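Local coordinates for exocyst complex component EXO70 (Saccharomyces cerevisiae, PDB 2B1E), which helps assemble the exocyst, the complex that tethers secretory vesicles to sites of exocytosis, and interacts with the small GTPase RHO3, at residues Asn10-Ala19 / Arg62-Ile71; Tyr347-Gln355 / Glu440-Arg451. All blocks are in the same frame, centred on the assembly; numbering follows the deposited sequence.

Contact 1. Residues Asn10-Ala19 / Arg62-Ile71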
loop_
_atom_site.group_PDB
_atom_site.type_symbol
_atom_site.label_atom_id
_atom_site.label_comp_id
_atom_site.label_asym_id
_atom_site.label_seq_id
_atom_site.Cartn_x
_atom_site.Cartn_y
_atom_site.Cartn_z
ATOM N N ASN A 10 -45.643 37.066 44.271
ATOM C CA ASN A 10 -45.049 36.219 45.303
ATOM C C ASN A 10 -44.514 36.921 46.552
ATOM O O ASN A 10 -44.700 36.427 47.663
ATOM C CB ASN A 10 -43.907 35.383 44.717
ATOM C CG ASN A 10 -44.367 34.438 43.620
ATOM O OD1 ASN A 10 -45.543 34.077 43.544
ATOM N ND2 ASN A 10 -43.428 34.016 42.769
ATOM N N SER A 11 -43.843 38.057 46.381
ATOM C CA SER A 11 -43.244 38.735 47.525
ATOM C C SER A 11 -44.217 39.179 48.608
ATOM O O SER A 11 -43.827 39.343 49.763
ATOM C CB SER A 11 -42.399 39.931 47.061
ATOM O OG SER A 11 -43.213 40.990 46.614
ATOM N N VAL A 12 -45.482 39.368 48.257
ATOM C CA VAL A 12 -46.449 39.794 49.258
ATOM C C VAL A 12 -47.633 38.842 49.394
ATOM O O VAL A 12 -48.663 39.195 49.973
ATOM C CB VAL A 12 -46.954 41.228 48.967
ATOM C CG1 VAL A 12 -45.794 42.212 49.084
ATOM C CG2 VAL A 12 -47.570 41.302 47.587
ATOM N N ALA A 13 -47.484 37.627 48.872
ATOM C CA ALA A 13 -48.554 36.637 48.955
ATOM C C ALA A 13 -48.388 35.789 50.212
ATOM O O ALA A 13 -47.272 35.550 50.670
ATOM C CB ALA A 13 -48.546 35.738 47.714
ATOM N N SER A 14 -49.503 35.339 50.770
ATOM C CA SER A 14 -49.460 34.507 51.961
ATOM C C SER A 14 -49.009 33.097 51.585
ATOM O O SER A 14 -49.124 32.677 50.428
ATOM C CB SER A 14 -50.848 34.436 52.603
ATOM O OG SER A 14 -51.807 33.962 51.666
ATOM N N VAL A 15 -48.491 32.363 52.559
ATOM C CA VAL A 15 -48.076 30.997 52.286
ATOM C C VAL A 15 -49.305 30.204 51.835
ATOM O O VAL A 15 -49.215 29.339 50.969
ATOM C CB VAL A 15 -47.471 30.337 53.526
ATOM C CG1 VAL A 15 -47.272 28.836 53.272
ATOM C CG2 VAL A 15 -46.138 30.999 53.850
ATOM N N LYS A 16 -50.455 30.513 52.420
ATOM C CA LYS A 16 -51.689 29.825 52.054
ATOM C C LYS A 16 -51.975 30.012 50.572
ATOM O O LYS A 16 -52.239 29.047 49.858
ATOM C CB LYS A 16 -52.856 30.351 52.888
ATOM C CG LYS A 16 -54.219 29.785 52.518
ATOM C CD LYS A 16 -55.228 30.112 53.616
ATOM C CE LYS A 16 -56.645 29.727 53.233
ATOM N NZ LYS A 16 -57.174 30.585 52.135
ATOM N N ASP A 17 -51.921 31.250 50.098
ATOM C CA ASP A 17 -52.185 31.494 48.689
ATOM C C ASP A 17 -51.136 30.890 47.760
ATOM O O ASP A 17 -51.483 30.329 46.716
ATOM C CB ASP A 17 -52.335 32.993 48.431
ATOM C CG ASP A 17 -53.654 33.528 48.952
ATOM O OD1 ASP A 17 -54.496 32.697 49.373
ATOM O OD2 ASP A 17 -53.854 34.762 48.939
ATOM N N LEU A 18 -49.862 31.000 48.131
ATOM C CA LEU A 18 -48.782 30.437 47.316
ATOM C C LEU A 18 -48.938 28.918 47.252
ATOM O O LEU A 18 -48.701 28.300 46.210
ATOM C CB LEU A 18 -47.415 30.778 47.918
ATOM C CG LEU A 18 -46.995 32.251 47.864
ATOM C CD1 LEU A 18 -45.683 32.452 48.599
ATOM C CD2 LEU A 18 -46.869 32.676 46.412
ATOM N N ALA A 19 -49.326 28.327 48.379
ATOM C CA ALA A 19 -49.518 26.887 48.465
ATOM C C ALA A 19 -50.614 26.499 47.484
ATOM O O ALA A 19 -50.466 25.551 46.716
ATOM C CB ALA A 19 -49.916 26.498 49.889
ATOM N N ARG A 62 -40.614 36.067 55.908
ATOM C CA ARG A 62 -41.190 34.734 56.090
ATOM C C ARG A 62 -40.765 34.129 57.427
ATOM O O ARG A 62 -39.571 33.977 57.698
ATOM C CB ARG A 62 -40.747 33.813 54.948
ATOM C CG ARG A 62 -41.075 34.334 53.543
ATOM C CD ARG A 62 -42.557 34.296 53.265
ATOM N NE ARG A 62 -42.894 34.781 51.928
ATOM C CZ ARG A 62 -44.136 34.849 51.461
ATOM N NH1 ARG A 62 -45.148 34.457 52.222
ATOM N NH2 ARG A 62 -44.370 35.324 50.246
ATOM N N GLU A 63 -41.744 33.767 58.251
ATOM C CA GLU A 63 -41.470 33.182 59.561
ATOM C C GLU A 63 -41.132 31.696 59.462
ATOM O O GLU A 63 -41.655 30.984 58.603
ATOM C CB GLU A 63 -42.678 33.372 60.486
ATOM C CG GLU A 63 -43.019 34.824 60.807
ATOM C CD GLU A 63 -41.845 35.585 61.422
ATOM O OE1 GLU A 63 -41.031 34.957 62.130
ATOM O OE2 GLU A 63 -41.744 36.814 61.209
ATOM N N GLU A 64 -40.250 31.230 60.343
ATOM C CA GLU A 64 -39.839 29.829 60.354
ATOM C C GLU A 64 -40.859 28.960 61.089
ATOM O O GLU A 64 -40.662 28.623 62.254
ATOM C CB GLU A 64 -38.472 29.675 61.039
ATOM C CG GLU A 64 -37.330 30.474 60.412
ATOM C CD GLU A 64 -36.936 29.979 59.030
ATOM O OE1 GLU A 64 -37.383 28.887 58.631
ATOM O OE2 GLU A 64 -36.165 30.680 58.349
ATOM N N ASN A 65 -41.961 28.621 60.421
ATOM C CA ASN A 65 -42.982 27.764 61.017
ATOM C C ASN A 65 -43.269 26.607 60.058
ATOM O O ASN A 65 -42.784 26.613 58.932
ATOM C CB ASN A 65 -44.260 28.560 61.317
ATOM C CG ASN A 65 -44.711 29.405 60.145
ATOM O OD1 ASN A 65 -44.758 28.939 59.012
ATOM N ND2 ASN A 65 -45.055 30.657 60.419
ATOM N N SER A 66 -44.048 25.621 60.502
ATOM C CA SER A 66 -44.342 24.455 59.676
ATOM C C SER A 66 -45.006 24.792 58.365
ATOM O O SER A 66 -44.794 24.107 57.374
ATOM C CB SER A 66 -45.209 23.439 60.434
ATOM O OG SER A 66 -46.483 23.973 60.744
ATOM N N GLU A 67 -45.803 25.851 58.345
ATOM C CA GLU A 67 -46.481 26.232 57.114
ATOM C C GLU A 67 -45.456 26.614 56.051
ATOM O O GLU A 67 -45.515 26.154 54.911
ATOM C CB GLU A 67 -47.421 27.399 57.390
ATOM C CG GLU A 67 -48.214 27.852 56.194
ATOM C CD GLU A 67 -48.998 29.107 56.482
ATOM O OE1 GLU A 67 -48.399 30.059 57.035
ATOM O OE2 GLU A 67 -50.205 29.141 56.153
ATOM N N PHE A 68 -44.503 27.456 56.438
ATOM C CA PHE A 68 -43.458 27.905 55.524
ATOM C C PHE A 68 -42.552 26.740 55.114
ATOM O O PHE A 68 -42.225 26.567 53.939
ATOM C CB PHE A 68 -42.627 28.997 56.211
ATOM C CG PHE A 68 -41.492 29.509 55.387
ATOM C CD1 PHE A 68 -41.714 29.998 54.102
ATOM C CD2 PHE A 68 -40.200 29.532 55.899
ATOM C CE1 PHE A 68 -40.667 30.504 53.340
ATOM C CE2 PHE A 68 -39.143 30.037 55.145
ATOM C CZ PHE A 68 -39.379 30.525 53.863
ATOM N N HIS A 69 -42.154 25.937 56.092
ATOM C CA HIS A 69 -41.261 24.814 55.836
ATOM C C HIS A 69 -41.935 23.798 54.942
ATOM O O HIS A 69 -41.287 23.152 54.124
ATOM C CB HIS A 69 -40.841 24.179 57.165
ATOM C CG HIS A 69 -40.057 25.107 58.043
ATOM N ND1 HIS A 69 -39.839 24.868 59.382
ATOM C CD2 HIS A 69 -39.425 26.272 57.762
ATOM C CE1 HIS A 69 -39.107 25.844 59.889
ATOM N NE2 HIS A 69 -38.843 26.709 58.926
ATOM N N GLY A 70 -43.246 23.671 55.109
ATOM C CA GLY A 70 -44.010 22.745 54.299
ATOM C C GLY A 70 -44.001 23.141 52.833
ATOM O O GLY A 70 -43.682 22.322 51.979
ATOM N N ILE A 71 -44.335 24.391 52.517
ATOM C CA ILE A 71 -44.328 24.780 51.110
ATOM C C ILE A 71 -42.913 24.722 50.517
ATOM O O ILE A 71 -42.736 24.359 49.352
ATOM C CB ILE A 71 -44.942 26.183 50.894
ATOM C CG1 ILE A 71 -45.334 26.341 49.416
ATOM C CG2 ILE A 71 -43.958 27.265 51.300
ATOM C CD1 ILE A 71 -46.073 27.644 49.094
HETATM O O HOH W 1 -50.674 31.833 55.204
#

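Contact 2. Residues Tyr347-Gln355 / Glu440-Arg451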
loop_
_atom_site.group_PDB
_atom_site.type_symbol
_atom_site.label_atom_id
_atom_site.label_comp_id
_atom_site.label_asym_id
_atom_site.label_seq_id
_atom_site.Cartn_x
_atom_site.Cartn_y
_atom_site.Cartn_z
ATOM N N TYR A 347 24.681 -1.415 -1.232
ATOM C CA TYR A 347 24.416 -1.843 -2.599
ATOM C C TYR A 347 25.486 -1.274 -3.523
ATOM O O TYR A 347 26.112 -0.263 -3.203
ATOM C CB TYR A 347 23.026 -1.365 -3.033
ATOM C CG TYR A 347 22.877 0.140 -3.103
ATOM C CD1 TYR A 347 23.282 0.851 -4.236
ATOM C CD2 TYR A 347 22.342 0.858 -2.032
ATOM C CE1 TYR A 347 23.159 2.237 -4.301
ATOM C CE2 TYR A 347 22.216 2.247 -2.085
ATOM C CZ TYR A 347 22.627 2.928 -3.223
ATOM O OH TYR A 347 22.504 4.299 -3.284
ATOM N N LYS A 348 25.696 -1.923 -4.663
ATOM C CA LYS A 348 26.703 -1.478 -5.622
ATOM C C LYS A 348 26.076 -1.028 -6.941
ATOM O O LYS A 348 25.392 -1.801 -7.618
ATOM C CB LYS A 348 27.713 -2.600 -5.865
ATOM C CG LYS A 348 28.463 -3.020 -4.604
ATOM C CD LYS A 348 29.461 -4.130 -4.886
ATOM C CE LYS A 348 30.259 -4.495 -3.634
ATOM N NZ LYS A 348 31.106 -3.369 -3.138
ATOM N N GLU A 349 26.324 0.231 -7.291
ATOM C CA GLU A 349 25.790 0.847 -8.507
ATOM C C GLU A 349 25.894 0.014 -9.779
ATOM O O GLU A 349 24.904 -0.164 -10.490
ATOM C CB GLU A 349 26.469 2.198 -8.750
ATOM C CG GLU A 349 26.158 3.243 -7.696
ATOM C CD GLU A 349 26.982 4.507 -7.863
ATOM O OE1 GLU A 349 26.756 5.464 -7.092
ATOM O OE2 GLU A 349 27.856 4.541 -8.757
ATOM N N LYS A 350 27.088 -0.492 -10.068
ATOM C CA LYS A 350 27.290 -1.273 -11.282
ATOM C C LYS A 350 26.302 -2.420 -11.407
ATOM O O LYS A 350 26.056 -2.903 -12.510
ATOM C CB LYS A 350 28.720 -1.820 -11.355
ATOM C CG LYS A 350 28.955 -3.136 -10.626
ATOM C CD LYS A 350 30.186 -3.848 -11.200
ATOM C CE LYS A 350 30.388 -5.233 -10.588
ATOM N NZ LYS A 350 31.469 -6.005 -11.279
ATOM N N GLU A 351 25.736 -2.844 -10.279
ATOM C CA GLU A 351 24.772 -3.943 -10.255
ATOM C C GLU A 351 23.331 -3.544 -10.567
ATOM O O GLU A 351 22.418 -4.371 -10.472
ATOM C CB GLU A 351 24.808 -4.646 -8.899
ATOM C CG GLU A 351 25.945 -5.635 -8.753
ATOM C CD GLU A 351 25.921 -6.362 -7.423
ATOM O OE1 GLU A 351 24.825 -6.755 -6.969
ATOM O OE2 GLU A 351 27.004 -6.553 -6.837
ATOM N N TYR A 352 23.117 -2.281 -10.923
ATOM C CA TYR A 352 21.771 -1.823 -11.250
ATOM C C TYR A 352 21.782 -1.126 -12.595
ATOM O O TYR A 352 22.831 -0.692 -13.064
ATOM C CB TYR A 352 21.232 -0.882 -10.170
ATOM C CG TYR A 352 21.150 -1.528 -8.809
ATOM C CD1 TYR A 352 22.266 -1.587 -7.979
ATOM C CD2 TYR A 352 19.968 -2.123 -8.366
ATOM C CE1 TYR A 352 22.212 -2.221 -6.748
ATOM C CE2 TYR A 352 19.903 -2.762 -7.134
ATOM C CZ TYR A 352 21.032 -2.806 -6.332
ATOM O OH TYR A 352 20.985 -3.440 -5.113
ATOM N N THR A 353 20.617 -1.028 -13.225
ATOM C CA THR A 353 20.543 -0.390 -14.527
ATOM C C THR A 353 20.023 1.041 -14.456
ATOM O O THR A 353 19.658 1.628 -15.475
ATOM C CB THR A 353 19.672 -1.216 -15.492
ATOM O OG1 THR A 353 18.436 -1.556 -14.857
ATOM C CG2 THR A 353 20.400 -2.486 -15.895
ATOM N N LEU A 354 19.996 1.601 -13.250
ATOM C CA LEU A 354 19.543 2.978 -13.063
ATOM C C LEU A 354 20.600 3.936 -13.606
ATOM O O LEU A 354 21.750 3.892 -13.174
ATOM C CB LEU A 354 19.329 3.278 -11.578
ATOM C CG LEU A 354 19.051 4.757 -11.283
ATOM C CD1 LEU A 354 17.718 5.146 -11.908
ATOM C CD2 LEU A 354 19.032 5.005 -9.786
ATOM N N GLN A 355 20.215 4.792 -14.550
ATOM C CA GLN A 355 21.148 5.758 -15.126
ATOM C C GLN A 355 20.709 7.197 -14.854
ATOM O O GLN A 355 19.522 7.528 -14.935
ATOM C CB GLN A 355 21.290 5.544 -16.639
ATOM C CG GLN A 355 21.691 4.139 -17.032
ATOM C CD GLN A 355 22.283 4.061 -18.428
ATOM O OE1 GLN A 355 21.683 4.521 -19.401
ATOM N NE2 GLN A 355 23.469 3.470 -18.532
ATOM N N GLU A 440 10.963 4.724 -18.381
ATOM C CA GLU A 440 12.208 4.378 -17.699
ATOM C C GLU A 440 12.375 2.879 -17.443
ATOM O O GLU A 440 13.418 2.304 -17.755
ATOM C CB GLU A 440 12.287 5.134 -16.368
ATOM C CG GLU A 440 13.376 4.639 -15.434
ATOM C CD GLU A 440 14.757 5.091 -15.848
ATOM O OE1 GLU A 440 14.973 5.339 -17.055
ATOM O OE2 GLU A 440 15.634 5.187 -14.963
ATOM N N GLY A 441 11.350 2.259 -16.864
ATOM C CA GLY A 441 11.403 0.839 -16.554
ATOM C C GLY A 441 11.746 -0.064 -17.724
ATOM O O GLY A 441 12.698 -0.845 -17.665
ATOM N N HIS A 442 10.967 0.024 -18.793
ATOM C CA HIS A 442 11.232 -0.806 -19.959
ATOM C C HIS A 442 12.637 -0.591 -20.505
ATOM O O HIS A 442 13.303 -1.541 -20.899
ATOM C CB HIS A 442 10.202 -0.527 -21.045
ATOM C CG HIS A 442 8.857 -1.105 -20.750
ATOM N ND1 HIS A 442 8.631 -2.462 -20.689
ATOM C CD2 HIS A 442 7.667 -0.512 -20.494
ATOM C CE1 HIS A 442 7.358 -2.681 -20.411
ATOM N NE2 HIS A 442 6.751 -1.515 -20.288
ATOM N N SER A 443 13.092 0.655 -20.521
ATOM C CA SER A 443 14.427 0.940 -21.024
ATOM C C SER A 443 15.484 0.291 -20.128
ATOM O O SER A 443 16.535 -0.136 -20.608
ATOM C CB SER A 443 14.660 2.450 -21.109
ATOM O OG SER A 443 14.738 3.028 -19.820
ATOM N N ARG A 444 15.214 0.212 -18.829
ATOM C CA ARG A 444 16.166 -0.420 -17.917
ATOM C C ARG A 444 16.188 -1.917 -18.192
ATOM O O ARG A 444 17.250 -2.542 -18.188
ATOM C CB ARG A 444 15.787 -0.171 -16.459
ATOM C CG ARG A 444 16.112 1.233 -15.970
ATOM C CD ARG A 444 15.762 1.421 -14.497
ATOM N NE ARG A 444 16.527 0.525 -13.633
ATOM C CZ ARG A 444 16.490 0.554 -12.303
ATOM N NH1 ARG A 444 15.723 1.440 -11.674
ATOM N NH2 ARG A 444 17.220 -0.300 -11.599
ATOM N N LEU A 445 15.008 -2.487 -18.432
ATOM C CA LEU A 445 14.898 -3.909 -18.727
ATOM C C LEU A 445 15.616 -4.224 -20.041
ATOM O O LEU A 445 16.196 -5.302 -20.199
ATOM C CB LEU A 445 13.430 -4.321 -18.830
ATOM C CG LEU A 445 13.162 -5.794 -19.139
ATOM C CD1 LEU A 445 13.793 -6.696 -18.078
ATOM C CD2 LEU A 445 11.663 -6.015 -19.201
ATOM N N GLU A 446 15.567 -3.294 -20.991
ATOM C CA GLU A 446 16.258 -3.520 -22.255
ATOM C C GLU A 446 17.754 -3.472 -21.983
ATOM O O GLU A 446 18.518 -4.261 -22.540
ATOM C CB GLU A 446 15.870 -2.471 -23.302
ATOM C CG GLU A 446 14.471 -2.670 -23.874
ATOM C CD GLU A 446 14.285 -4.035 -24.528
ATOM O OE1 GLU A 446 15.009 -4.349 -25.501
ATOM O OE2 GLU A 446 13.414 -4.799 -24.070
ATOM N N ARG A 447 18.169 -2.559 -21.113
ATOM C CA ARG A 447 19.580 -2.462 -20.782
ATOM C C ARG A 447 20.034 -3.750 -20.107
ATOM O O ARG A 447 21.142 -4.220 -20.345
ATOM C CB ARG A 447 19.855 -1.255 -19.875
ATOM C CG ARG A 447 19.954 0.070 -20.627
ATOM C CD ARG A 447 20.721 1.116 -19.821
ATOM N NE ARG A 447 19.921 1.730 -18.763
ATOM C CZ ARG A 447 18.915 2.574 -18.980
ATOM N NH1 ARG A 447 18.578 2.908 -20.219
ATOM N NH2 ARG A 447 18.255 3.103 -17.957
ATOM N N LEU A 448 19.174 -4.323 -19.267
ATOM C CA LEU A 448 19.496 -5.573 -18.582
ATOM C C LEU A 448 19.725 -6.692 -19.596
ATOM O O LEU A 448 20.712 -7.424 -19.514
ATOM C CB LEU A 448 18.356 -6.001 -17.653
ATOM C CG LEU A 448 18.625 -6.148 -16.152
ATOM C CD1 LEU A 448 17.550 -7.049 -15.560
ATOM C CD2 LEU A 448 20.005 -6.738 -15.888
ATOM N N LYS A 449 18.804 -6.821 -20.550
ATOM C CA LYS A 449 18.900 -7.864 -21.559
ATOM C C LYS A 449 20.124 -7.712 -22.451
ATOM O O LYS A 449 20.751 -8.701 -22.822
ATOM C CB LYS A 449 17.636 -7.893 -22.420
ATOM C CG LYS A 449 16.354 -8.090 -21.613
ATOM C CD LYS A 449 15.143 -8.365 -22.505
ATOM C CE LYS A 449 14.969 -7.304 -23.571
ATOM N NZ LYS A 449 13.771 -7.557 -24.423
ATOM N N LYS A 450 20.471 -6.477 -22.798
ATOM C CA LYS A 450 21.634 -6.263 -23.644
ATOM C C LYS A 450 22.912 -6.698 -22.938
ATOM O O LYS A 450 23.845 -7.182 -23.579
ATOM C CB LYS A 450 21.718 -4.792 -24.067
ATOM C CG LYS A 450 20.609 -4.419 -25.041
ATOM C CD LYS A 450 20.557 -2.927 -25.332
ATOM C CE LYS A 450 19.333 -2.612 -26.183
ATOM N NZ LYS A 450 19.150 -1.154 -26.378
ATOM N N ARG A 451 22.955 -6.528 -21.620
ATOM C CA ARG A 451 24.133 -6.926 -20.848
ATOM C C ARG A 451 24.384 -8.415 -21.036
ATOM O O ARG A 451 25.505 -8.826 -21.334
ATOM C CB ARG A 451 23.932 -6.638 -19.353
ATOM C CG ARG A 451 25.080 -7.112 -18.457
ATOM C CD ARG A 451 24.640 -7.230 -16.991
ATOM N NE ARG A 451 24.259 -5.938 -16.417
ATOM C CZ ARG A 451 23.705 -5.789 -15.218
ATOM N NH1 ARG A 451 23.461 -6.854 -14.463
ATOM N NH2 ARG A 451 23.410 -4.574 -14.762
#

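Contact 1. Residues Asn10-Ala19 / Arg62-Ile71
The guanidinium of Arg62 turns its edge to the backbone of segment 10-19: the carbonyl oxygens of Ala13 and Asn10 both lie near its plane, while Leu18 CD1 comes at it obliquely. Back along the same chain, Arg62 CB sits over one face of the Phe68 ring, 3.6 Å above the plane and offset toward the rim, and Glu64 OE1 lies in plane at the ring's edge. The setting is the tip of the N-terminal helical bundle, where helices 15-30 and 66-94 begin side by side, their starting turns running in nearly the same direction (23°) with axes 10.2 Å apart. Each start carries a side-chain N-cap, Ser14 OG accepting from Asp17 N and Asn65 OD1 from Phe68 N.

Arg62 reaches Ala13 end-on. NH1 and NH2 converge on the single oxygen Ala13 O, at 2.8 Å and 2.9 Å, and neither bond is straight, as expected when two donors share one acceptor. Asn10 O also lies close to NH2, but at an angle too poor for a hydrogen bond; the Asn10 side chain is engaged with Asp54 of helix 38-56.

Further along the helices, aliphatic packing dominates beside Arg62. Ile71 carries CG1 anti to its backbone N (chi1 -161°), which sends CD1 across to helix 15-30, where it packs 3.6 Å from Leu18 CB and 3.4 Å from Ala19 N. Ile55 of helix 38-56 touches Leu18, Arg62 and Ile71, so a third helix closes this side. Val15 and Glu67 approach from opposite directions, with Val15 CB 3.5 Å from Glu67 CD. The glutamate continues extended past the valine, and one water bridges its far end to the other helix, accepting from Lys16 N and donating to Glu67 OE2 at 2.9 Å.

Contact 2. Residues Tyr347-Gln355 / Glu440-Arg451
Gln355 lays its amide over one face of the Arg447 guanidinium, the two planes only 15° apart, while Arg447 directs its edge at the carbonyl of Thr353. This is a loop packed on a helix: the irregular chain ahead of helix 364-391 crosses the first turns of helix 440-473 in the C-terminal helical region, and arginines projecting from those turns hold it.

Arg447 is bent at chi3 (-78°), which brings NE and NH2 round to grip Thr353 O side-on, both nitrogens on one oxygen. NE lies on a lone pair at 3.3 Å from Thr353 O, and NH2, at 3.2 Å from that atom, comes almost in line with the carbonyl bond. The stack places Gln355 OE1 3.3 Å above the guanidinium plane; the opposite face rests on its own helix, near Ser443 O and Arg444 CA.

Arg444 takes the side chain of Thr353 instead of its carbonyl: NE points nearly straight (176°) at OG1, in the guanidinium plane, and Leu354 N lies over one face of the same group. The far end of Arg444 forms salt bridges through NH2 with Asp377 and Asp374 of helix 364-391. Because Asp377 also accepts from Thr353 N, a single carboxylate positions both the arginine and the threonine it holds, and probably offsets the buried positive charge.

The methyl of Thr353 lies toward the following turns of the helix, CG2 being 4.1 Å from Leu448 CG and 3.8 Å from Arg451 NH2.

In the fold
The two contacts lie in different family regions on opposite sides of the centre of an elongated, all-helical chain, their centres about 100 Å apart, and share no element. Both are partly buried. Contact 1 is peripheral, about 76 Å from the chain's centre, and joins two helix starts: aliphatic side chains pack between them beside large contributions from an arginine and a glutamate, with one bridging water. Contact 2, about 25 Å from the centre, joins a loop to a helix and is predominantly polar, one of its arginines, Arg444, backed by two aspartates of helix 364-391. One chemistry recurs: an arginine giving two hydrogen bonds to a single backbone oxygen, end-on in contact 1 and side-on in contact 2.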